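PDB 4ME2: pentacotripeptide-repeat region of PRORP domain-containing protein from Brachypodium distachyon, which probably binds RNA sequence-specifically as a chloroplast pentatricopeptide repeat protein, with group II intron RNA as its likely target. Local coordinates for residues S128-P133 with V179-A184; G161-E166 with Y191-R196; R183-W188 with D220-E225; Y205-M210 with A228-W233. All coordinates share one frame; numbering follows the deposited sequence.

Contact 1 of 4, residues S128-P133 with V179-A184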
# COMPACT_ATOMS: atom_id res chain seq x y z
N SER A 128 7.87 -6.37 3.13
CA SER A 128 7.10 -7.47 3.72
C SER A 128 7.86 -8.77 3.50
O SER A 128 8.59 -8.89 2.52
CB SER A 128 5.70 -7.58 3.12
OG SER A 128 5.72 -7.96 1.76
N PRO A 129 7.71 -9.73 4.42
CA PRO A 129 8.36 -11.03 4.24
C PRO A 129 7.77 -11.80 3.06
O PRO A 129 6.55 -11.95 2.98
CB PRO A 129 8.06 -11.77 5.55
CG PRO A 129 7.62 -10.73 6.52
CD PRO A 129 6.99 -9.64 5.70
N SER A 130 8.62 -12.27 2.16
CA SER A 130 8.18 -13.04 0.99
C SER A 130 7.66 -14.42 1.39
O SER A 130 8.09 -14.99 2.38
CB SER A 130 9.33 -13.23 -0.00
OG SER A 130 9.66 -12.03 -0.67
N ASN A 131 6.73 -14.95 0.60
CA ASN A 131 6.18 -16.29 0.83
C ASN A 131 5.73 -16.48 2.28
O ASN A 131 6.01 -17.52 2.89
CB ASN A 131 7.19 -17.37 0.43
CG ASN A 131 7.68 -17.22 -1.00
OD1 ASN A 131 6.90 -17.36 -1.95
ND2 ASN A 131 8.96 -16.94 -1.16
N ASP A 132 5.07 -15.47 2.83
CA ASP A 132 4.45 -15.56 4.14
C ASP A 132 2.98 -15.20 4.00
O ASP A 132 2.65 -14.06 3.71
CB ASP A 132 5.12 -14.64 5.16
CG ASP A 132 4.46 -14.73 6.53
OD1 ASP A 132 4.52 -15.81 7.16
OD2 ASP A 132 3.88 -13.72 6.98
N PRO A 133 2.10 -16.19 4.22
CA PRO A 133 0.68 -16.03 3.94
C PRO A 133 0.04 -14.87 4.71
O PRO A 133 -0.79 -14.16 4.15
CB PRO A 133 0.08 -17.37 4.38
CG PRO A 133 1.22 -18.33 4.29
CD PRO A 133 2.43 -17.55 4.69
N VAL A 179 3.89 -6.60 -7.86
CA VAL A 179 4.22 -7.67 -8.79
C VAL A 179 5.48 -8.42 -8.33
O VAL A 179 5.48 -9.66 -8.29
CB VAL A 179 4.35 -7.14 -10.23
CG1 VAL A 179 5.05 -8.15 -11.11
CG2 VAL A 179 2.97 -6.80 -10.78
N ALA A 180 6.53 -7.70 -7.94
CA ALA A 180 7.75 -8.35 -7.45
C ALA A 180 7.49 -9.24 -6.22
O ALA A 180 8.09 -10.31 -6.08
CB ALA A 180 8.84 -7.32 -7.17
N LYS A 181 6.58 -8.81 -5.35
CA LYS A 181 6.23 -9.56 -4.15
C LYS A 181 5.26 -10.70 -4.40
O LYS A 181 4.90 -11.42 -3.47
CB LYS A 181 5.65 -8.64 -3.08
CG LYS A 181 6.71 -8.03 -2.19
CD LYS A 181 7.33 -9.09 -1.30
CE LYS A 181 8.59 -8.53 -0.68
NZ LYS A 181 9.38 -9.58 0.01
N GLY A 182 4.84 -10.86 -5.66
CA GLY A 182 3.92 -11.93 -6.04
C GLY A 182 2.45 -11.66 -5.76
O GLY A 182 1.63 -12.58 -5.83
N ARG A 183 2.10 -10.41 -5.48
CA ARG A 183 0.73 -10.08 -5.13
C ARG A 183 -0.03 -9.62 -6.37
O ARG A 183 -0.30 -8.43 -6.57
CB ARG A 183 0.67 -9.04 -4.00
CG ARG A 183 1.47 -9.40 -2.74
CD ARG A 183 1.28 -10.83 -2.27
NE ARG A 183 -0.13 -11.22 -2.15
CZ ARG A 183 -0.57 -12.47 -2.29
NH1 ARG A 183 0.27 -13.46 -2.55
NH2 ARG A 183 -1.87 -12.73 -2.18
N ALA A 184 -0.37 -10.60 -7.20
CA ALA A 184 -0.91 -10.36 -8.54
C ALA A 184 -2.28 -9.73 -8.53
O ALA A 184 -2.53 -8.75 -9.25
CB ALA A 184 -0.93 -11.66 -9.33
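Lys181 reaches the loop of Ser128 and Ser130 because its side chain bends early and then runs straight. A first torsion of -88° and a bend at the second (chi2 -69°) turn the chain toward the loop, and beyond CG it is extended, so that NZ arrives between two oxygens. Ser128 puts its OG between its own backbone N and carbonyl carbon (chi1 67°). This hydroxyl bonds back to Val125 O and at the same time lies alongside the lysine methylenes, OG of Ser128 being 3.6 Å from CD of Lys181. The ammonium end is gripped twice: NZ of Lys181 donates to the carbonyl O of Ser128 at 2.7 Å and to OG of Ser130 at 2.6 Å. It meets the Ser128 carbonyl nearly head-on, somewhat tilted from the carbonyl plane. The two short bonds hold NZ against loop oxygens that carry no formal charge. On the lysine side, Gly182 has positive phi and its N returns to O of Val179 at 3.0 Å, the Schellman ending of helix 168-180. Arg183 follows directly at the N-cap position of helix 184-197, and its own NH2 pairs with Asp140 on helix 133-151. Across the contact, Asp132 takes the N-cap position of helix 133-151, with OD2 bonded to Ala135 N. One lysine thus ties two interhelical turns, each lying where one helix stops and the next begins, as in the helix-turn-helix repeats of a pentatricopeptide repeat protein.

Contact 2 of 4, residues G161-E166 with Y191-R196; sequences GVWVGE and YEAAVR
Trp163 lays one face of its indole against the Ala193 carbonyl and the CA and CB of Ala194. Starting at the root, CB of Trp163 is 3.9 Å from O of Ala194. The next atom, CG, comes to 3.7 Å from CA of Ala194, and that CA sits over the five-membered ring in a CH-pi contact, 3.8 Å from its centroid and 18° off the normal. On the pyrrole side CD1 of Trp163 approaches O of Ala193 at 3.4 Å. NE1 also passes close to this oxygen, but its polar partner is Glu151 OE1, through a weak hydrogen bond. On the benzene side CE3 of Trp163 rests 3.5 Å from CB of Ala194, with CZ3 a little farther from the same methyl. At the far end CZ2 lies 4.3 Å from CB of Ala193. The small alanines let the flat ring settle directly on the helix backbone, while Val162 CG2 covers part of its opposite face. Phe146 meets the indole edge-to-face. Trp163 therefore anchors the loop between helices 133-151 and 168-180 to helix 184-197 near its C-terminal end, where Ala193 also touches Ile147 and Glu151 of helix 133-151.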
# COMPACT_ATOMS: atom_id res chain seq x y z
N GLY A 161 -12.72 12.51 -11.44
CA GLY A 161 -12.47 11.26 -10.74
C GLY A 161 -11.25 11.32 -9.84
O GLY A 161 -10.40 12.19 -9.98
N VAL A 162 -11.16 10.36 -8.93
CA VAL A 162 -10.12 10.39 -7.93
C VAL A 162 -8.73 10.13 -8.50
O VAL A 162 -7.74 10.47 -7.86
CB VAL A 162 -10.38 9.36 -6.81
CG1 VAL A 162 -11.66 9.71 -6.07
CG2 VAL A 162 -10.46 7.95 -7.39
N TRP A 163 -8.67 9.54 -9.68
CA TRP A 163 -7.41 8.99 -10.17
C TRP A 163 -6.74 9.75 -11.27
O TRP A 163 -5.56 9.56 -11.51
CB TRP A 163 -7.62 7.57 -10.66
CG TRP A 163 -8.05 6.58 -9.62
CD1 TRP A 163 -9.29 6.01 -9.47
CD2 TRP A 163 -7.23 5.99 -8.57
NE1 TRP A 163 -9.30 5.13 -8.42
CE2 TRP A 163 -8.10 5.08 -7.85
CE3 TRP A 163 -5.92 6.13 -8.18
CZ2 TRP A 163 -7.65 4.34 -6.77
CZ3 TRP A 163 -5.47 5.39 -7.10
CH2 TRP A 163 -6.32 4.51 -6.41
N VAL A 164 -7.48 10.61 -11.96
CA VAL A 164 -6.93 11.33 -13.12
C VAL A 164 -5.70 12.19 -12.80
O VAL A 164 -4.82 12.36 -13.65
CB VAL A 164 -8.03 12.16 -13.84
CG1 VAL A 164 -7.43 13.10 -14.88
CG2 VAL A 164 -9.03 11.23 -14.50
N GLY A 165 -5.63 12.72 -11.58
CA GLY A 165 -4.50 13.54 -11.16
C GLY A 165 -3.43 12.80 -10.37
O GLY A 165 -2.53 13.43 -9.81
N GLU A 166 -3.52 11.48 -10.32
CA GLU A 166 -2.59 10.65 -9.55
C GLU A 166 -1.15 10.70 -10.06
O GLU A 166 -0.92 10.70 -11.27
CB GLU A 166 -3.06 9.19 -9.52
CG GLU A 166 -2.34 8.32 -8.51
CD GLU A 166 -2.66 8.71 -7.08
OE1 GLU A 166 -3.75 9.28 -6.83
OE2 GLU A 166 -1.82 8.45 -6.19
N TYR A 191 -4.12 -1.39 -10.77
CA TYR A 191 -4.08 -1.08 -12.20
C TYR A 191 -5.48 -0.85 -12.76
O TYR A 191 -5.72 0.14 -13.47
CB TYR A 191 -3.35 -2.19 -12.97
CG TYR A 191 -3.37 -2.00 -14.47
CD1 TYR A 191 -4.35 -2.63 -15.25
CD2 TYR A 191 -2.43 -1.20 -15.11
CE1 TYR A 191 -4.38 -2.46 -16.63
CE2 TYR A 191 -2.45 -1.03 -16.49
CZ TYR A 191 -3.43 -1.66 -17.24
OH TYR A 191 -3.45 -1.48 -18.60
N GLU A 192 -6.41 -1.74 -12.44
CA GLU A 192 -7.77 -1.62 -12.94
C GLU A 192 -8.47 -0.35 -12.44
O GLU A 192 -9.03 0.40 -13.23
CB GLU A 192 -8.60 -2.85 -12.58
CG GLU A 192 -10.06 -2.73 -12.95
CD GLU A 192 -10.87 -3.93 -12.52
OE1 GLU A 192 -11.47 -4.58 -13.40
OE2 GLU A 192 -10.89 -4.23 -11.31
N ALA A 193 -8.41 -0.11 -11.13
CA ALA A 193 -9.08 1.04 -10.54
C ALA A 193 -8.52 2.37 -11.05
O ALA A 193 -9.28 3.26 -11.43
CB ALA A 193 -9.04 0.98 -9.02
N ALA A 194 -7.19 2.49 -11.07
CA ALA A 194 -6.55 3.76 -11.43
C ALA A 194 -6.42 3.97 -12.94
O ALA A 194 -6.81 5.02 -13.46
CB ALA A 194 -5.19 3.87 -10.76
N VAL A 195 -5.88 2.97 -13.63
CA VAL A 195 -5.56 3.09 -15.06
C VAL A 195 -6.76 2.83 -15.96
O VAL A 195 -7.14 3.70 -16.76
CB VAL A 195 -4.39 2.16 -15.46
CG1 VAL A 195 -4.22 2.15 -16.97
CG2 VAL A 195 -3.10 2.60 -14.78
N ARG A 196 -7.36 1.65 -15.86
CA ARG A 196 -8.47 1.28 -16.72
C ARG A 196 -9.73 2.10 -16.44
O ARG A 196 -10.22 2.81 -17.32
CB ARG A 196 -8.77 -0.22 -16.62
CG ARG A 196 -7.71 -1.08 -17.28
CD ARG A 196 -7.78 -2.54 -16.86
NE ARG A 196 -8.95 -3.25 -17.37
CZ ARG A 196 -9.11 -3.66 -18.63
NH1 ARG A 196 -8.19 -3.40 -19.55
NH2 ARG A 196 -10.21 -4.31 -18.98

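Contact 3 of 4, residues R183-W188 with D220-E225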
# COMPACT_ATOMS: atom_id res chain seq x y z
N ARG A 183 2.10 -10.41 -5.48
CA ARG A 183 0.73 -10.08 -5.13
C ARG A 183 -0.03 -9.62 -6.37
O ARG A 183 -0.30 -8.43 -6.57
CB ARG A 183 0.67 -9.04 -4.00
CG ARG A 183 1.47 -9.40 -2.74
CD ARG A 183 1.28 -10.83 -2.27
NE ARG A 183 -0.13 -11.22 -2.15
CZ ARG A 183 -0.57 -12.47 -2.29
NH1 ARG A 183 0.27 -13.46 -2.55
NH2 ARG A 183 -1.87 -12.73 -2.18
N ALA A 184 -0.37 -10.60 -7.20
CA ALA A 184 -0.91 -10.36 -8.54
C ALA A 184 -2.28 -9.73 -8.53
O ALA A 184 -2.53 -8.75 -9.25
CB ALA A 184 -0.93 -11.66 -9.33
N ARG A 185 -3.19 -10.28 -7.74
CA ARG A 185 -4.54 -9.74 -7.65
C ARG A 185 -4.53 -8.29 -7.15
O ARG A 185 -5.24 -7.44 -7.70
CB ARG A 185 -5.41 -10.63 -6.74
CG ARG A 185 -6.85 -10.15 -6.58
CD ARG A 185 -7.57 -10.02 -7.91
NE ARG A 185 -7.62 -11.29 -8.65
CZ ARG A 185 -7.95 -11.40 -9.93
NH1 ARG A 185 -8.28 -10.33 -10.63
NH2 ARG A 185 -7.96 -12.60 -10.50
N ALA A 186 -3.72 -8.03 -6.13
CA ALA A 186 -3.55 -6.67 -5.60
C ALA A 186 -3.06 -5.71 -6.68
O ALA A 186 -3.59 -4.60 -6.82
CB ALA A 186 -2.62 -6.67 -4.39
N ALA A 187 -2.05 -6.13 -7.44
CA ALA A 187 -1.53 -5.29 -8.53
C ALA A 187 -2.63 -5.02 -9.57
O ALA A 187 -2.85 -3.87 -10.00
CB ALA A 187 -0.31 -5.95 -9.18
N TRP A 188 -3.34 -6.07 -9.96
CA TRP A 188 -4.46 -5.90 -10.87
C TRP A 188 -5.48 -4.93 -10.33
O TRP A 188 -5.96 -4.06 -11.06
CB TRP A 188 -5.10 -7.24 -11.19
CG TRP A 188 -6.33 -7.05 -12.00
CD1 TRP A 188 -7.65 -7.16 -11.57
CD2 TRP A 188 -6.41 -6.63 -13.39
NE1 TRP A 188 -8.51 -6.87 -12.59
CE2 TRP A 188 -7.83 -6.56 -13.72
CE3 TRP A 188 -5.47 -6.36 -14.38
CZ2 TRP A 188 -8.28 -6.20 -14.98
CZ3 TRP A 188 -5.93 -6.00 -15.65
CH2 TRP A 188 -7.30 -5.92 -15.94
N ASP A 220 -3.74 -15.16 -16.30
CA ASP A 220 -3.66 -14.99 -17.75
C ASP A 220 -4.78 -14.15 -18.37
O ASP A 220 -4.58 -13.56 -19.42
CB ASP A 220 -3.47 -16.33 -18.50
CG ASP A 220 -4.16 -17.48 -17.82
OD1 ASP A 220 -3.45 -18.42 -17.38
OD2 ASP A 220 -5.40 -17.46 -17.71
N GLU A 221 -5.94 -14.08 -17.72
CA GLU A 221 -7.02 -13.22 -18.21
C GLU A 221 -6.64 -11.76 -18.03
O GLU A 221 -6.85 -10.95 -18.92
CB GLU A 221 -8.33 -13.50 -17.49
CG GLU A 221 -9.00 -14.80 -17.93
CD GLU A 221 -10.41 -14.95 -17.39
OE1 GLU A 221 -10.74 -14.31 -16.36
OE2 GLU A 221 -11.20 -15.71 -17.99
N GLU A 222 -6.09 -11.45 -16.86
CA GLU A 222 -5.63 -10.10 -16.55
C GLU A 222 -4.47 -9.73 -17.47
O GLU A 222 -4.41 -8.62 -17.98
CB GLU A 222 -5.21 -9.99 -15.08
CG GLU A 222 -6.37 -10.00 -14.09
CD GLU A 222 -6.95 -11.38 -13.82
OE1 GLU A 222 -6.33 -12.40 -14.20
OE2 GLU A 222 -8.03 -11.45 -13.20
N ALA A 223 -3.57 -10.68 -17.70
CA ALA A 223 -2.47 -10.46 -18.65
C ALA A 223 -3.01 -10.09 -20.02
O ALA A 223 -2.51 -9.17 -20.67
CB ALA A 223 -1.60 -11.70 -18.74
N ALA A 224 -4.05 -10.79 -20.46
CA ALA A 224 -4.64 -10.54 -21.77
C ALA A 224 -5.26 -9.14 -21.85
O ALA A 224 -5.18 -8.49 -22.89
CB ALA A 224 -5.66 -11.61 -22.10
N GLU A 225 -5.87 -8.69 -20.75
CA GLU A 225 -6.42 -7.33 -20.68
C GLU A 225 -5.31 -6.30 -20.85
O GLU A 225 -5.44 -5.36 -21.64
CB GLU A 225 -7.14 -7.09 -19.35
CG GLU A 225 -8.33 -8.00 -19.07
CD GLU A 225 -9.63 -7.48 -19.65
OE1 GLU A 225 -10.69 -7.94 -19.19
OE2 GLU A 225 -9.61 -6.62 -20.55
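Arg185 and Glu222 form a salt bridge in which a single carboxylate oxygen takes both arginine donors. OE2 of Glu222 accepts from NH1 of Arg185 at 2.8 Å and from NH2 of Arg185 at 2.9 Å. The grip is end-on, yet both bonds are clearly bent, with N-H...O angles of 140° and 135°, as expected when two N-H groups converge on one atom. Both come from the same face of the carboxylate, above its plane, and the guanidinium and carboxylate planes stand steeply to each other. OE1 of Glu222 stays 4.0 Å from NH2 of Arg185. The arginine chain curls, bent at chi2 and chi3, to bring its end to the carboxylate.

The aliphatic part of the same glutamate serves Trp188: CG of Glu222 lies over the indole, 3.4 Å from CD2 of Trp188, and makes a CH-pi contact with the five-membered ring at 3.6 Å from its centroid. A bend at chi2 (78°) lets this methylene lie on the ring while the carboxylate turns to the arginine. Farther out, CB of Glu225 packs 3.6 Å from CH2 of Trp188, and the Glu225 carboxylate is engaged by Arg196 through OE2. Met214 of helix 204-216 also touches Glu222. The two helices run in roughly the same direction, the axes of the short segments 184-188 and 220-225 approaching to 11.2 Å, with helix 204-216 between them in sequence. Parallel helices joined through an intervening antiparallel one are the layout of an alpha-solenoid built from helix-turn-helix repeats.

Contact 4 of 4, residues Y205-M210 with A228-W233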
# COMPACT_ATOMS: atom_id res chain seq x y z
N TYR A 205 5.75 1.87 -19.77
CA TYR A 205 6.33 1.17 -18.62
C TYR A 205 5.29 0.50 -17.72
O TYR A 205 5.47 -0.64 -17.33
CB TYR A 205 7.24 2.10 -17.81
CG TYR A 205 7.95 1.42 -16.67
CD1 TYR A 205 8.71 0.27 -16.87
CD2 TYR A 205 7.88 1.94 -15.38
CE1 TYR A 205 9.36 -0.36 -15.83
CE2 TYR A 205 8.54 1.33 -14.33
CZ TYR A 205 9.27 0.18 -14.56
OH TYR A 205 9.92 -0.43 -13.53
N MET A 206 4.21 1.20 -17.38
CA MET A 206 3.16 0.59 -16.56
C MET A 206 2.58 -0.65 -17.24
O MET A 206 2.36 -1.67 -16.58
CB MET A 206 2.05 1.58 -16.26
CG MET A 206 0.83 0.98 -15.57
SD MET A 206 1.17 0.36 -13.91
CE MET A 206 0.80 1.81 -12.93
N TYR A 207 2.34 -0.56 -18.54
CA TYR A 207 1.78 -1.68 -19.29
C TYR A 207 2.71 -2.89 -19.29
O TYR A 207 2.27 -4.02 -19.10
CB TYR A 207 1.47 -1.28 -20.74
CG TYR A 207 0.43 -0.20 -20.86
CD1 TYR A 207 -0.80 -0.31 -20.22
CD2 TYR A 207 0.66 0.94 -21.64
CE1 TYR A 207 -1.77 0.68 -20.34
CE2 TYR A 207 -0.29 1.93 -21.75
CZ TYR A 207 -1.50 1.79 -21.11
OH TYR A 207 -2.45 2.77 -21.22
N ARG A 208 4.00 -2.64 -19.50
CA ARG A 208 4.97 -3.73 -19.55
C ARG A 208 5.10 -4.41 -18.20
O ARG A 208 5.19 -5.64 -18.12
CB ARG A 208 6.33 -3.23 -20.04
CG ARG A 208 6.31 -2.63 -21.44
CD ARG A 208 7.72 -2.30 -21.92
NE ARG A 208 8.62 -3.44 -21.71
CZ ARG A 208 9.86 -3.53 -22.18
NH1 ARG A 208 10.38 -2.54 -22.91
NH2 ARG A 208 10.58 -4.61 -21.93
N VAL A 209 5.12 -3.61 -17.13
CA VAL A 209 5.18 -4.15 -15.77
C VAL A 209 4.03 -5.12 -15.56
O VAL A 209 4.24 -6.26 -15.11
CB VAL A 209 5.10 -3.03 -14.71
CG1 VAL A 209 4.91 -3.61 -13.31
CG2 VAL A 209 6.36 -2.16 -14.75
N MET A 210 2.83 -4.67 -15.90
CA MET A 210 1.61 -5.41 -15.63
C MET A 210 1.43 -6.62 -16.55
O MET A 210 1.12 -7.71 -16.07
CB MET A 210 0.40 -4.47 -15.69
CG MET A 210 0.22 -3.64 -14.43
SD MET A 210 -0.13 -4.68 -13.00
CE MET A 210 -1.70 -5.38 -13.50
N ALA A 228 -4.00 -6.04 -24.31
CA ALA A 228 -4.94 -5.26 -25.11
C ALA A 228 -4.69 -3.75 -24.92
O ALA A 228 -4.63 -2.99 -25.88
CB ALA A 228 -6.38 -5.62 -24.75
N ASP A 229 -4.51 -3.34 -23.66
CA ASP A 229 -4.22 -1.94 -23.35
C ASP A 229 -2.88 -1.49 -23.96
O ASP A 229 -2.79 -0.41 -24.54
CB ASP A 229 -4.20 -1.70 -21.84
CG ASP A 229 -5.56 -1.93 -21.19
OD1 ASP A 229 -6.59 -1.94 -21.91
OD2 ASP A 229 -5.60 -2.09 -19.95
N LEU A 230 -1.86 -2.33 -23.82
CA LEU A 230 -0.55 -2.08 -24.42
C LEU A 230 -0.64 -1.96 -25.94
O LEU A 230 -0.06 -1.04 -26.53
CB LEU A 230 0.46 -3.16 -24.02
CG LEU A 230 1.86 -3.08 -24.64
CD1 LEU A 230 2.48 -1.69 -24.48
CD2 LEU A 230 2.77 -4.15 -24.04
N ALA A 231 -1.38 -2.88 -26.57
CA ALA A 231 -1.59 -2.82 -28.02
C ALA A 231 -2.27 -1.51 -28.42
O ALA A 231 -1.87 -0.88 -29.41
CB ALA A 231 -2.41 -4.01 -28.50
N ASP A 232 -3.27 -1.10 -27.64
CA ASP A 232 -3.96 0.16 -27.85
C ASP A 232 -2.96 1.31 -27.78
O ASP A 232 -2.96 2.21 -28.63
CB ASP A 232 -5.06 0.33 -26.80
CG ASP A 232 -5.97 1.51 -27.08
OD1 ASP A 232 -7.04 1.30 -27.68
OD2 ASP A 232 -5.62 2.65 -26.69
N TRP A 233 -2.09 1.27 -26.78
CA TRP A 233 -1.03 2.26 -26.64
C TRP A 233 -0.10 2.26 -27.84
O TRP A 233 0.18 3.30 -28.41
CB TRP A 233 -0.27 2.07 -25.33
CG TRP A 233 0.76 3.13 -25.06
CD1 TRP A 233 0.60 4.31 -24.35
CD2 TRP A 233 2.15 3.13 -25.50
NE1 TRP A 233 1.77 5.03 -24.32
CE2 TRP A 233 2.74 4.37 -24.99
CE3 TRP A 233 2.94 2.26 -26.24
CZ2 TRP A 233 4.06 4.71 -25.23
CZ3 TRP A 233 4.27 2.61 -26.47
CH2 TRP A 233 4.82 3.80 -25.98
O HOH W 1 -4.30 1.97 -23.40
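The last helical hairpin of the chain, helix 204-216 with helix 220-236, is closed here by Tyr207 pressing between Asp229, Leu230 and Trp233. The short segments run antiparallel at 152°, their axes 9.5 Å apart at closest approach. At the root of the tyrosine, CB meets CD1 of Leu230 at 3.9 Å, and the Leu230 backbone lies over one ring face. One side of the ring, CE1 of Tyr207, touches CB of Asp229 at 3.7 Å; the other side, CE2 of Tyr207, touches CB of Trp233 at 3.6 Å. The Tyr207 and Trp233 rings are inclined at 56° and meet obliquely, with CD1 of Trp233 at the tyrosine's edge. Tyr207 CG, anti to its carbonyl carbon (chi1 -63°), sends the ring across to the second helix. There its OH binds a water at 3.0 Å, which in turn donates to the carbonyl O of Asp229, also at 3.0 Å. The Asp229 carboxylate faces elsewhere, its OD2 salt-bridged to Arg196 NH1 and probably hydrogen-bonded to Tyr191 OH, both on helix 184-197. Two consecutive antiparallel helices packed through one large side chain are consistent with the helix-turn-helix repeats of this family.

Overall arrangement
Following the chain, contact 1 joins the loop before helix 133-151 to the turn after helix 168-180. Contact 2 opens at 161-166, before contact 1 closes, and ends on helix 184-197, so the two cross. Contact 3 starts at 183-188, sharing Arg183 and Ala184 with contact 1, and crosses contact 2 on its way to helix 220-236. Contact 4 opens only after contacts 1 and 2 have closed, crosses contact 3 and closes the C-terminal hairpin. Arg196 of contact 2 reaches both contact 3 and contact 4, and Met210 of contact 4 packs on Trp188 of contact 3. Together they link successive helices from 133-151 to 220-236.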